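Local coordinates for Di-haem cytochrome c peroxidase family protein (Burkholderia thailandensis E264, PDB 6NX0) that binds two c-type hemes and is a diheme peroxidase that forms an unusually stable bis-Fe(IV) state, probably acting as a cytochrome c peroxidase, at residues P128-F132 and R461-L465; R316-T320 and P370-N374. All blocks are in the same frame, centred on the assembly; numbering follows the deposited sequence. Where two conformers were deposited one is given.

Contact 1 of 2, residues P128-F132 and R461-L465; sequences PGRAF and RYVGL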
loop_
_atom_site.group_PDB
_atom_site.type_symbol
_atom_site.label_atom_id
_atom_site.label_comp_id
_atom_site.label_asym_id
_atom_site.label_seq_id
_atom_site.Cartn_x
_atom_site.Cartn_y
_atom_site.Cartn_z
ATOM N N PRO A 128 -5.372 14.288 2.825
ATOM C CA PRO A 128 -6.647 14.195 2.098
ATOM C C PRO A 128 -6.601 14.861 0.733
ATOM O O PRO A 128 -7.373 14.475 -0.164
ATOM C CB PRO A 128 -7.642 14.892 3.038
ATOM C CG PRO A 128 -6.810 15.783 3.886
ATOM C CD PRO A 128 -5.527 15.038 4.089
ATOM N N GLY A 129 -5.753 15.861 0.552
ATOM C CA GLY A 129 -5.649 16.534 -0.731
ATOM C C GLY A 129 -4.852 15.779 -1.773
ATOM O O GLY A 129 -4.755 16.237 -2.919
ATOM N N ARG A 130 -4.272 14.638 -1.400
ATOM C CA ARG A 130 -3.469 13.794 -2.288
ATOM C C ARG A 130 -3.871 12.333 -2.093
ATOM O O ARG A 130 -3.029 11.453 -1.901
ATOM C CB ARG A 130 -1.961 13.995 -2.043
ATOM C CG ARG A 130 -1.020 13.435 -3.145
ATOM C CD ARG A 130 0.455 13.550 -2.779
ATOM N NE ARG A 130 0.828 14.942 -2.599
ATOM C CZ ARG A 130 1.257 15.744 -3.557
ATOM N NH1 ARG A 130 1.540 17.011 -3.275
ATOM N NH2 ARG A 130 1.416 15.308 -4.793
ATOM N N ALA A 131 -5.181 12.061 -2.133
ATOM C CA ALA A 131 -5.717 10.694 -2.063
ATOM C C ALA A 131 -5.251 9.958 -0.811
ATOM O O ALA A 131 -5.104 8.730 -0.808
ATOM C CB ALA A 131 -5.357 9.891 -3.313
ATOM N N PHE A 132 -5.038 10.711 0.269
ATOM C CA PHE A 132 -4.594 10.137 1.542
ATOM C C PHE A 132 -3.265 9.408 1.375
ATOM O O PHE A 132 -2.962 8.455 2.088
ATOM C CB PHE A 132 -5.687 9.248 2.150
ATOM C CG PHE A 132 -6.898 10.024 2.559
ATOM C CD1 PHE A 132 -7.915 10.305 1.654
ATOM C CD2 PHE A 132 -6.992 10.538 3.840
ATOM C CE1 PHE A 132 -9.030 11.066 2.029
ATOM C CE2 PHE A 132 -8.094 11.275 4.230
ATOM C CZ PHE A 132 -9.117 11.556 3.312
ATOM N N ARG A 461 -10.991 14.427 -7.838
ATOM C CA ARG A 461 -10.534 15.484 -6.932
ATOM C C ARG A 461 -9.063 15.824 -7.127
ATOM O O ARG A 461 -8.635 16.935 -6.786
ATOM C CB ARG A 461 -10.772 15.052 -5.468
ATOM C CG ARG A 461 -10.285 16.030 -4.409
ATOM C CD ARG A 461 -10.709 15.539 -3.032
ATOM N NE ARG A 461 -10.203 16.365 -1.938
ATOM C CZ ARG A 461 -10.337 16.059 -0.649
ATOM N NH1 ARG A 461 -10.939 14.934 -0.288
ATOM N NH2 ARG A 461 -9.856 16.876 0.283
ATOM N N TYR A 462 -8.270 14.885 -7.635
ATOM C CA TYR A 462 -6.818 14.996 -7.555
ATOM C C TYR A 462 -6.117 15.129 -8.897
ATOM O O TYR A 462 -4.880 15.133 -8.918
ATOM C CB TYR A 462 -6.243 13.771 -6.829
ATOM C CG TYR A 462 -6.942 13.484 -5.529
ATOM C CD1 TYR A 462 -6.854 14.373 -4.467
ATOM C CD2 TYR A 462 -7.675 12.323 -5.355
ATOM C CE1 TYR A 462 -7.478 14.113 -3.264
ATOM C CE2 TYR A 462 -8.307 12.052 -4.148
ATOM C CZ TYR A 462 -8.204 12.956 -3.117
ATOM O OH TYR A 462 -8.829 12.677 -1.910
ATOM N N VAL A 463 -6.847 15.253 -10.020
ATOM C CA VAL A 463 -6.187 15.206 -11.330
ATOM C C VAL A 463 -5.190 16.334 -11.503
ATOM O O VAL A 463 -4.184 16.168 -12.202
ATOM C CB VAL A 463 -7.207 15.203 -12.482
ATOM C CG1 VAL A 463 -8.011 13.909 -12.477
ATOM C CG2 VAL A 463 -8.107 16.412 -12.406
ATOM N N GLY A 464 -5.418 17.471 -10.837
ATOM C CA GLY A 464 -4.510 18.608 -10.939
ATOM C C GLY A 464 -3.149 18.393 -10.310
ATOM O O GLY A 464 -2.236 19.188 -10.557
ATOM N N LEU A 465 -2.981 17.341 -9.515
ATOM C CA LEU A 465 -1.686 17.059 -8.932
ATOM C C LEU A 465 -0.808 16.182 -9.809
ATOM O O LEU A 465 0.381 16.026 -9.519
ATOM C CB LEU A 465 -1.847 16.372 -7.568
ATOM C CG LEU A 465 -2.523 17.184 -6.463
ATOM C CD1 LEU A 465 -2.589 16.351 -5.179
ATOM C CD2 LEU A 465 -1.776 18.480 -6.245
#

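Contact 2 of 2, residues R316-T320 and P370-N374; sequences RSLFT and PGLRN. With HEC (heme c), chain C.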
loop_
_atom_site.group_PDB
_atom_site.type_symbol
_atom_site.label_atom_id
_atom_site.label_comp_id
_atom_site.label_asym_id
_atom_site.label_seq_id
_atom_site.Cartn_x
_atom_site.Cartn_y
_atom_site.Cartn_z
ATOM N N ARG A 316 -14.347 -4.279 -9.252
ATOM C CA ARG A 316 -13.596 -5.384 -9.823
ATOM C C ARG A 316 -12.282 -4.922 -10.447
ATOM O O ARG A 316 -11.572 -5.735 -11.039
ATOM C CB ARG A 316 -14.458 -6.137 -10.848
ATOM C CG ARG A 316 -15.622 -6.945 -10.222
ATOM C CD ARG A 316 -16.291 -7.915 -11.228
ATOM N NE ARG A 316 -17.144 -8.936 -10.596
ATOM C CZ ARG A 316 -16.697 -9.909 -9.805
ATOM N NH1 ARG A 316 -15.410 -9.994 -9.519
ATOM N NH2 ARG A 316 -17.540 -10.796 -9.282
ATOM N N SER A 317 -11.933 -3.635 -10.322
ATOM C CA SER A 317 -10.666 -3.117 -10.843
ATOM C C SER A 317 -9.971 -2.381 -9.709
ATOM O O SER A 317 -10.001 -1.152 -9.627
ATOM C CB SER A 317 -10.862 -2.225 -12.038
ATOM O OG SER A 317 -11.372 -2.967 -13.139
ATOM N N LEU A 318 -9.317 -3.152 -8.845
ATOM C CA LEU A 318 -8.533 -2.569 -7.767
ATOM C C LEU A 318 -7.047 -2.546 -8.089
ATOM O O LEU A 318 -6.271 -1.948 -7.333
ATOM C CB LEU A 318 -8.790 -3.321 -6.453
ATOM C CG LEU A 318 -10.253 -3.274 -5.971
ATOM C CD1 LEU A 318 -10.477 -4.136 -4.751
ATOM C CD2 LEU A 318 -10.694 -1.840 -5.707
ATOM N N PHE A 319 -6.635 -3.147 -9.211
ATOM C CA PHE A 319 -5.259 -3.093 -9.697
ATOM C C PHE A 319 -4.290 -3.762 -8.731
ATOM O O PHE A 319 -3.114 -3.401 -8.632
ATOM C CB PHE A 319 -4.880 -1.648 -10.037
ATOM C CG PHE A 319 -5.674 -1.138 -11.196
ATOM C CD1 PHE A 319 -5.269 -1.401 -12.494
ATOM C CD2 PHE A 319 -6.871 -0.489 -10.991
ATOM C CE1 PHE A 319 -6.045 -0.969 -13.574
ATOM C CE2 PHE A 319 -7.643 -0.063 -12.080
ATOM C CZ PHE A 319 -7.221 -0.309 -13.348
ATOM N N THR A 320 -4.799 -4.775 -8.050
ATOM C CA THR A 320 -4.031 -5.676 -7.226
ATOM C C THR A 320 -4.941 -6.827 -6.847
ATOM O O THR A 320 -6.156 -6.654 -6.705
ATOM C CB THR A 320 -3.474 -5.024 -5.952
ATOM O OG1 THR A 320 -2.823 -6.067 -5.213
ATOM C CG2 THR A 320 -4.570 -4.372 -5.121
ATOM N N PRO A 370 0.810 -3.425 -4.588
ATOM C CA PRO A 370 -0.049 -2.277 -4.276
ATOM C C PRO A 370 -1.049 -2.026 -5.381
ATOM O O PRO A 370 -0.753 -2.221 -6.562
ATOM C CB PRO A 370 0.948 -1.116 -4.182
ATOM C CG PRO A 370 2.024 -1.508 -5.147
ATOM C CD PRO A 370 2.140 -3.002 -5.079
ATOM N N GLY A 371 -2.230 -1.554 -4.999
ATOM C CA GLY A 371 -3.153 -1.047 -5.992
ATOM C C GLY A 371 -2.593 0.226 -6.585
ATOM O O GLY A 371 -1.825 0.931 -5.945
ATOM N N LEU A 372 -2.969 0.502 -7.834
ATOM C CA LEU A 372 -2.412 1.595 -8.623
ATOM C C LEU A 372 -3.354 2.787 -8.766
ATOM O O LEU A 372 -3.011 3.745 -9.475
ATOM C CB LEU A 372 -2.001 1.075 -10.015
ATOM C CG LEU A 372 -0.955 -0.049 -9.975
ATOM C CD1 LEU A 372 -0.548 -0.463 -11.383
ATOM C CD2 LEU A 372 0.263 0.383 -9.183
ATOM N N ARG A 373 -4.529 2.764 -8.141
ATOM C CA ARG A 373 -5.383 3.945 -8.205
ATOM C C ARG A 373 -4.675 5.115 -7.539
ATOM O O ARG A 373 -4.071 4.974 -6.476
ATOM C CB ARG A 373 -6.734 3.682 -7.551
ATOM C CG ARG A 373 -7.571 2.706 -8.392
ATOM C CD ARG A 373 -8.798 2.215 -7.697
ATOM N NE ARG A 373 -9.729 1.530 -8.607
ATOM C CZ ARG A 373 -10.626 2.149 -9.361
ATOM N NH1 ARG A 373 -10.690 3.478 -9.366
ATOM N NH2 ARG A 373 -11.432 1.448 -10.145
ATOM N N ASN A 374 -4.747 6.270 -8.198
ATOM C CA ASN A 374 -4.103 7.524 -7.798
ATOM C C ASN A 374 -2.588 7.450 -7.781
ATOM O O ASN A 374 -1.936 8.339 -7.215
ATOM C CB ASN A 374 -4.645 8.021 -6.463
ATOM C CG ASN A 374 -6.099 8.337 -6.567
ATOM O OD1 ASN A 374 -6.472 9.296 -7.271
ATOM N ND2 ASN A 374 -6.936 7.545 -5.916
HETATM FE FE HEC C . 3.887 -3.581 -10.338
HETATM C CHA HEC C . 4.644 -1.768 -7.529
HETATM C CHB HEC C . 3.312 -0.673 -12.072
HETATM C CHC HEC C . 3.778 -5.327 -13.288
HETATM C CHD HEC C . 4.078 -6.508 -8.593
HETATM N NA HEC C . 3.909 -1.607 -9.870
HETATM C C1A HEC C . 4.207 -1.085 -8.625
HETATM C C2A HEC C . 4.215 0.348 -8.758
HETATM C C3A HEC C . 3.749 0.645 -9.977
HETATM C C4A HEC C . 3.552 -0.581 -10.709
HETATM C CMA HEC C . 3.653 2.026 -10.620
HETATM C CAA HEC C . 4.458 1.344 -7.601
HETATM C CBA HEC C . 3.162 1.682 -6.884
HETATM C CGA HEC C . 3.310 2.551 -5.659
HETATM O O1A HEC C . 2.260 2.694 -4.961
HETATM O O2A HEC C . 4.452 2.851 -5.213
HETATM N NB HEC C . 3.577 -3.121 -12.278
HETATM C C1B HEC C . 3.300 -1.846 -12.776
HETATM C C2B HEC C . 3.124 -1.948 -14.213
HETATM C C3B HEC C . 3.317 -3.214 -14.579
HETATM C C4B HEC C . 3.557 -3.976 -13.362
HETATM C CMB HEC C . 2.721 -0.755 -15.118
HETATM C CAB HEC C . 3.367 -3.821 -16.004
HETATM C CBB HEC C . 4.487 -3.156 -16.837
HETATM N NC HEC C . 3.844 -5.535 -10.840
HETATM C C1C HEC C . 3.868 -6.042 -12.126
HETATM C C2C HEC C . 3.936 -7.473 -12.026
HETATM C C3C HEC C . 3.919 -7.810 -10.729
HETATM C C4C HEC C . 3.899 -6.594 -9.951
HETATM C CMC HEC C . 3.911 -8.375 -13.279
HETATM C CAC HEC C . 3.724 -9.215 -10.138
HETATM C CBC HEC C . 4.926 -10.087 -10.558
HETATM N ND HEC C . 4.234 -4.033 -8.405
HETATM C C1D HEC C . 4.284 -5.339 -7.905
HETATM C C2D HEC C . 4.789 -5.281 -6.565
HETATM C C3D HEC C . 5.053 -3.858 -6.262
HETATM C C4D HEC C . 4.637 -3.127 -7.428
HETATM C CMD HEC C . 5.032 -6.445 -5.609
HETATM C CAD HEC C . 5.640 -3.287 -4.964
HETATM C CBD HEC C . 7.151 -3.364 -5.060
HETATM C CGD HEC C . 7.809 -2.496 -4.018
HETATM O O1D HEC C . 7.102 -1.686 -3.371
HETATM O O2D HEC C . 9.074 -2.501 -3.970
#

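Contact 1 of 2, residues P128-F132 and R461-L465
The Y462 ring lies flat against the backbone of the 128-132 loop. The amide N of A131 sits 3.2 Å above the ring plane, offset toward the rim. A131 CB adds a CH-pi contact to the same ring, 4.1 Å from the ring centroid and 26° off the normal. R461 CB covers the opposite face. At the ring edge, G129 O comes within 3.2 Å of Y462 CD1. The phenol Y462 OH lies 2.9 Å from P128 O. CG of Y462 stands beside the backbone N (chi1 -50°) and anti to the carbonyl carbon, which directs the ring at the loop.

The 128-132 loop begins two residues after H126, the end of the heme-binding C-x-x-C-H motif of C122, C125 and H126, seen covalently and axially bound to heme c #1. F132 O accepts a hydrogen bond from H126 ND1, so the loop bears directly on the axial ligand. L465 approaches from the 3-10 turn: its CD1 is 3.9 Å from R130 CG and also lies over one face of the R130 guanidinium. That guanidinium is held elsewhere, by T135, I377 O and A475 O.

The solvent side is looser. There the extended R461 side chain lays its guanidinium face over P128 O, which stands 3.3 Å above the plane. P128 O and R461 NH2 make a poor angle for hydrogen bonding.

Contact 2 of 2, residues R316-T320 and P370-N374
R373 and S317 make the polar link across this buried contact. The guanidinium meets S317 O side-on and gives it two hydrogen bonds. R373 NE to S317 O is 2.9 Å, with an N-H...O angle of 151°. R373 NH2 to the same oxygen is 3.0 Å and more bent, at 140°. The oxygen lies close to the guanidinium plane. The R373 chain is extended from CG to NE, which carries the head past F319 to S317. D273 forms a salt bridge with R373 NH2, and Y165 makes a cation-pi contact.

A weaker polar contact joins the backbones: G371 CA points a C-H at F319 O, 3.5 Å away and nearly straight. F319 O also accepts a hydrogen bond from ND1 of H305, the axial ligand of heme c #2, and P370 O takes a weak one from the same atom.

The apolar contacts centre on F319. Its CB packs on L372 CB at 4.0 Å. The F319 and R373 side chains cross at about a right angle, their flat groups 68° apart. Nearby, the T320 CG2 methyl makes a van der Waals contact with the G371 backbone, 3.7 Å from G371 N.

The 370-374 loop also lines the heme pocket. P370 CD lies 3.3 Å from heme atom C3D, and L372 CD2 lies 3.6 Å from C3A.

Two donors on S317 O, with D273 near the guanidinium, fix the rotation of R373 at the end of the contact remote from the heme. At the heme end, beside P370 and L372, both loops border H305 and fix the turn of its imidazole.

After the N-terminal three-stranded sheet, the chain passes helix 99-109 and the heme c #1 attachment motif, then enters the 128-132 loop of contact 1. It then runs through a series of helices, ending with 284-293, and the second heme attachment motif to 316-320. After 49 more residues, including helix 348-354, it reaches 370-374 and closes contact 2. It then passes helices 390-399 and 444-455 and closes contact 1 at 461-465. The smaller loop thus lies wholly within the larger one. Contact 1 ties the first heme region to the tail, and contact 2 joins two loops at the second heme. The contacts touch where N374 packs on A131 and Y462.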